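Local coordinates for protein TetR family transcriptional regulator (Mycobacterium smegmatis, PDB 5XS9) that probably acts as a TetR-family transcriptional regulator of biotin-related genes, binding DNA through a helix-turn-helix domain as a dimer, at residues A[68-71]-A[72-75]; A[172-175]-A[176-180]. All coordinates share one frame; numbering follows the deposited sequence.

Contact 1: residues A[68-71]-A[72-75]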
loop_
_atom_site.group_PDB
_atom_site.type_symbol
_atom_site.label_atom_id
_atom_site.label_comp_id
_atom_site.label_asym_id
_atom_site.label_seq_id
_atom_site.Cartn_x
_atom_site.Cartn_y
_atom_site.Cartn_z
ATOM N N ASP A 68 -19.687 21.473 5.218
ATOM C CA ASP A 68 -20.355 21.761 6.507
ATOM C C ASP A 68 -19.572 21.308 7.768
ATOM O O ASP A 68 -19.833 21.801 8.878
ATOM C CB ASP A 68 -21.813 21.236 6.514
ATOM C CG ASP A 68 -21.926 19.714 6.378
ATOM O OD1 ASP A 68 -22.692 19.114 7.159
ATOM O OD2 ASP A 68 -21.271 19.117 5.490
ATOM N N LEU A 69 -18.605 20.400 7.603
ATOM C CA LEU A 69 -17.906 19.835 8.734
ATOM C C LEU A 69 -16.636 20.609 9.142
ATOM O O LEU A 69 -15.976 21.255 8.364
ATOM C CB LEU A 69 -17.614 18.349 8.477
ATOM C CG LEU A 69 -18.841 17.392 8.293
ATOM C CD1 LEU A 69 -18.384 16.110 7.656
ATOM C CD2 LEU A 69 -19.549 17.012 9.608
ATOM N N ALA A 70 -16.338 20.514 10.417
ATOM C CA ALA A 70 -15.078 20.924 10.958
ATOM C C ALA A 70 -13.940 20.077 10.295
ATOM O O ALA A 70 -14.163 18.944 9.840
ATOM C CB ALA A 70 -15.137 20.789 12.457
ATOM N N TRP A 71 -12.734 20.636 10.201
ATOM C CA TRP A 71 -11.700 20.015 9.385
ATOM C C TRP A 71 -11.396 18.568 9.841
ATOM O O TRP A 71 -11.212 17.717 8.978
ATOM C CB TRP A 71 -10.411 20.863 9.289
ATOM C CG TRP A 71 -9.628 21.036 10.517
ATOM C CD1 TRP A 71 -9.673 22.101 11.429
ATOM C CD2 TRP A 71 -8.676 20.093 11.059
ATOM N NE1 TRP A 71 -8.775 21.855 12.457
ATOM C CE2 TRP A 71 -8.141 20.654 12.230
ATOM C CE3 TRP A 71 -8.194 18.866 10.626
ATOM C CZ2 TRP A 71 -7.157 20.020 12.986
ATOM C CZ3 TRP A 71 -7.178 18.217 11.425
ATOM C CH2 TRP A 71 -6.720 18.785 12.571
ATOM N N ARG A 72 -11.375 18.310 11.126
ATOM C CA ARG A 72 -11.144 16.947 11.623
ATOM C C ARG A 72 -12.114 15.929 11.043
ATOM O O ARG A 72 -11.727 14.839 10.563
ATOM C CB ARG A 72 -11.154 16.879 13.172
ATOM C CG ARG A 72 -9.997 17.621 13.825
ATOM C CD ARG A 72 -10.213 17.674 15.325
ATOM N NE ARG A 72 -9.084 18.231 16.068
ATOM C CZ ARG A 72 -8.807 19.541 16.178
ATOM N NH1 ARG A 72 -9.530 20.473 15.564
ATOM N NH2 ARG A 72 -7.753 19.927 16.870
ATOM N N GLU A 73 -13.378 16.323 11.042
ATOM C CA GLU A 73 -14.450 15.486 10.577
ATOM C C GLU A 73 -14.441 15.420 9.071
ATOM O O GLU A 73 -14.754 14.403 8.478
ATOM C CB GLU A 73 -15.822 15.997 11.133
ATOM C CG GLU A 73 -16.156 15.503 12.539
ATOM C CD GLU A 73 -15.228 15.960 13.685
ATOM O OE1 GLU A 73 -14.622 15.063 14.387
ATOM O OE2 GLU A 73 -15.101 17.201 13.897
ATOM N N GLN A 74 -14.010 16.454 8.393
ATOM C CA GLN A 74 -13.790 16.290 6.983
ATOM C C GLN A 74 -12.786 15.169 6.601
ATOM O O GLN A 74 -12.973 14.446 5.578
ATOM C CB GLN A 74 -13.224 17.575 6.348
ATOM C CG GLN A 74 -14.185 18.794 6.409
ATOM C CD GLN A 74 -13.533 20.080 5.966
ATOM O OE1 GLN A 74 -12.696 20.116 5.075
ATOM N NE2 GLN A 74 -13.936 21.176 6.618
ATOM N N ILE A 75 -11.680 15.111 7.339
ATOM C CA ILE A 75 -10.687 14.080 7.058
ATOM C C ILE A 75 -11.309 12.718 7.352
ATOM O O ILE A 75 -11.227 11.804 6.539
ATOM C CB ILE A 75 -9.458 14.284 7.899
ATOM C CG1 ILE A 75 -8.707 15.511 7.314
ATOM C CG2 ILE A 75 -8.603 13.010 7.843
ATOM C CD1 ILE A 75 -7.682 15.982 8.204
#
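W71 and R72, neighbours in the first turn of helix 71-87, fold their side chains onto each other. R72 CG sits 3.6 Å from the centroid of the six-membered ring of W71 and only 5° off its normal, which defines a CH-pi contact over the face. Farther out, R72 sets a face of its guanidinium over W71 CZ2, though the two planes are 36° apart and so do not stack in parallel. The indole reaches this place because W71 CG stands between its own backbone N and carbonyl carbon (chi1 67°). At the ring edge, close to the ring plane, I75 CD1 packs 3.8 Å from W71 CE3.

The turn itself begins at A70, the N-cap residue, whose O accepts Q74 N at 2.9 Å. One residue earlier, L69 O takes the side-chain amide of Q74: NE2 lies 2.7 Å from that oxygen, nearly straight at the hydrogen, and approaches from above the carbonyl plane. This bond ties the incoming loop to the helix start, while L69 CB rests against E73 CB.

W71 and I75 also touch helices 106-122 and 170-186, so this helix start packs against both.

Contact 2: residues A[172-175]-A[176-180]; sequences RQFR and FGLQL
Q173 O takes two backbone donors within a continuous alpha helix, 170-186 of the TetR-like fold: G177 N at 3.3 Å, the regular i to i+4 bond, and F176 N at 3.2 Å, a weak i to i+3 bond with an N-H...O angle of 124°. The same F176 N also donates to R172 O, making its hydrogen bifurcated. Two further regular bonds follow, L178 N to F174 O, lying in the carbonyl plane, and Q179 N to R175 O at 2.9 Å. F174 O has a second partner in Y139 OH, on helix 129-155, which joins the two helices through a backbone carbonyl.

Side chains one turn apart pack on the buried flank. F174 holds CG anti to the backbone N (chi1 -176°), and L178 CG lies over one face of its ring, displaced toward the rim. Both residues touch C79 of helix 71-87, and the F174 ring meets that of F143 with planes about 60° apart.

Another flank faces the second subunit: Q173 OE1 is hydrogen-bonded to R134 NH2 of that chain, and F176 packs on its D128. Q179 OE1 instead bonds H76 NE2 within the same chain. Within the helix, the closest side-chain approach of F174 to L178 is CE2 to CD1, at 3.8 Å.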
loop_
_atom_site.group_PDB
_atom_site.type_symbol
_atom_site.label_atom_id
_atom_site.label_comp_id
_atom_site.label_asym_id
_atom_site.label_seq_id
_atom_site.Cartn_x
_atom_site.Cartn_y
_atom_site.Cartn_z
ATOM N N ARG A 172 -12.453 -0.038 13.519
ATOM C CA ARG A 172 -11.910 0.618 14.691
ATOM C C ARG A 172 -10.382 0.864 14.493
ATOM O O ARG A 172 -9.865 1.890 14.888
ATOM C CB ARG A 172 -12.113 -0.230 15.909
ATOM C CG ARG A 172 -11.402 0.284 17.146
ATOM C CD ARG A 172 -11.918 -0.406 18.390
ATOM N NE ARG A 172 -11.172 -0.009 19.581
ATOM C CZ ARG A 172 -11.707 0.406 20.737
ATOM N NH1 ARG A 172 -13.037 0.497 20.921
ATOM N NH2 ARG A 172 -10.899 0.730 21.745
ATOM N N GLN A 173 -9.709 -0.098 13.874
ATOM C CA GLN A 173 -8.247 0.038 13.635
ATOM C C GLN A 173 -8.006 1.212 12.646
ATOM O O GLN A 173 -7.091 2.005 12.799
ATOM C CB GLN A 173 -7.741 -1.244 12.968
ATOM C CG GLN A 173 -7.890 -2.495 13.818
ATOM C CD GLN A 173 -7.002 -2.371 14.994
ATOM O OE1 GLN A 173 -5.816 -2.110 14.832
ATOM N NE2 GLN A 173 -7.543 -2.550 16.167
ATOM N N PHE A 174 -8.863 1.280 11.620
ATOM C CA PHE A 174 -8.760 2.319 10.620
ATOM C C PHE A 174 -8.889 3.699 11.237
ATOM O O PHE A 174 -8.047 4.585 10.983
ATOM C CB PHE A 174 -9.798 2.066 9.495
ATOM C CG PHE A 174 -9.709 3.041 8.357
ATOM C CD1 PHE A 174 -8.533 3.115 7.567
ATOM C CD2 PHE A 174 -10.757 3.958 8.103
ATOM C CE1 PHE A 174 -8.448 4.015 6.505
ATOM C CE2 PHE A 174 -10.689 4.857 7.026
ATOM C CZ PHE A 174 -9.532 4.912 6.234
ATOM N N ARG A 175 -9.876 3.854 12.101
ATOM C CA ARG A 175 -10.177 5.066 12.830
ATOM C C ARG A 175 -9.048 5.484 13.741
ATOM O O ARG A 175 -8.740 6.660 13.893
ATOM C CB ARG A 175 -11.511 4.908 13.654
ATOM C CG ARG A 175 -11.767 6.104 14.574
ATOM C CD ARG A 175 -13.179 6.179 15.176
ATOM N NE ARG A 175 -13.200 5.284 16.333
ATOM C CZ ARG A 175 -13.720 4.078 16.341
ATOM N NH1 ARG A 175 -14.347 3.629 15.258
ATOM N NH2 ARG A 175 -13.638 3.322 17.451
ATOM N N PHE A 176 -8.389 4.527 14.327
ATOM C CA PHE A 176 -7.322 4.834 15.280
ATOM C C PHE A 176 -6.140 5.495 14.500
ATOM O O PHE A 176 -5.649 6.510 14.939
ATOM C CB PHE A 176 -6.780 3.560 15.969
ATOM C CG PHE A 176 -5.694 3.840 16.937
ATOM C CD1 PHE A 176 -5.991 4.132 18.256
ATOM C CD2 PHE A 176 -4.349 3.902 16.508
ATOM C CE1 PHE A 176 -4.990 4.481 19.137
ATOM C CE2 PHE A 176 -3.368 4.218 17.408
ATOM C CZ PHE A 176 -3.676 4.534 18.700
ATOM N N GLY A 177 -5.804 4.976 13.335
ATOM C CA GLY A 177 -4.696 5.539 12.508
ATOM C C GLY A 177 -5.074 6.891 11.955
ATOM O O GLY A 177 -4.271 7.794 11.911
ATOM N N LEU A 178 -6.307 7.042 11.519
ATOM C CA LEU A 178 -6.793 8.323 11.085
ATOM C C LEU A 178 -6.721 9.382 12.190
ATOM O O LEU A 178 -6.302 10.529 11.998
ATOM C CB LEU A 178 -8.247 8.242 10.621
ATOM C CG LEU A 178 -8.537 7.766 9.209
ATOM C CD1 LEU A 178 -10.000 8.051 8.870
ATOM C CD2 LEU A 178 -7.649 8.498 8.213
ATOM N N GLN A 179 -7.086 8.995 13.370
ATOM C CA GLN A 179 -6.953 9.888 14.494
ATOM C C GLN A 179 -5.544 10.318 14.838
ATOM O O GLN A 179 -5.333 11.462 15.233
ATOM C CB GLN A 179 -7.666 9.317 15.734
ATOM C CG GLN A 179 -7.887 10.306 16.861
ATOM C CD GLN A 179 -8.686 11.571 16.440
ATOM O OE1 GLN A 179 -9.674 11.507 15.699
ATOM N NE2 GLN A 179 -8.207 12.731 16.876
ATOM N N LEU A 180 -4.580 9.435 14.743
ATOM C CA LEU A 180 -3.184 9.816 14.888
ATOM C C LEU A 180 -2.802 10.839 13.862
ATOM O O LEU A 180 -2.111 11.791 14.200
ATOM C CB LEU A 180 -2.206 8.657 14.666
ATOM C CG LEU A 180 -2.045 7.618 15.750
ATOM C CD1 LEU A 180 -1.056 6.573 15.264
ATOM C CD2 LEU A 180 -1.535 8.256 17.031
#

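Overall arrangement
Contact 1 marks the beginning of helix 71-87, whereas contact 2 runs along helix 170-186; the two therefore come from helices far apart in sequence that meet in the fold. Their centres are 15 Å apart and their nearest atoms about 5 Å, so they do not touch directly. Other residues of the same two helices bridge them: R72 and I75 of contact 1 reach V182 and L185, beyond contact 2, while L178 and Q179 of contact 2 meet H76, the residue following contact 1. Contact 1 has no neighbour from the second subunit, but contact 2 does, through Q173, F176 and L180.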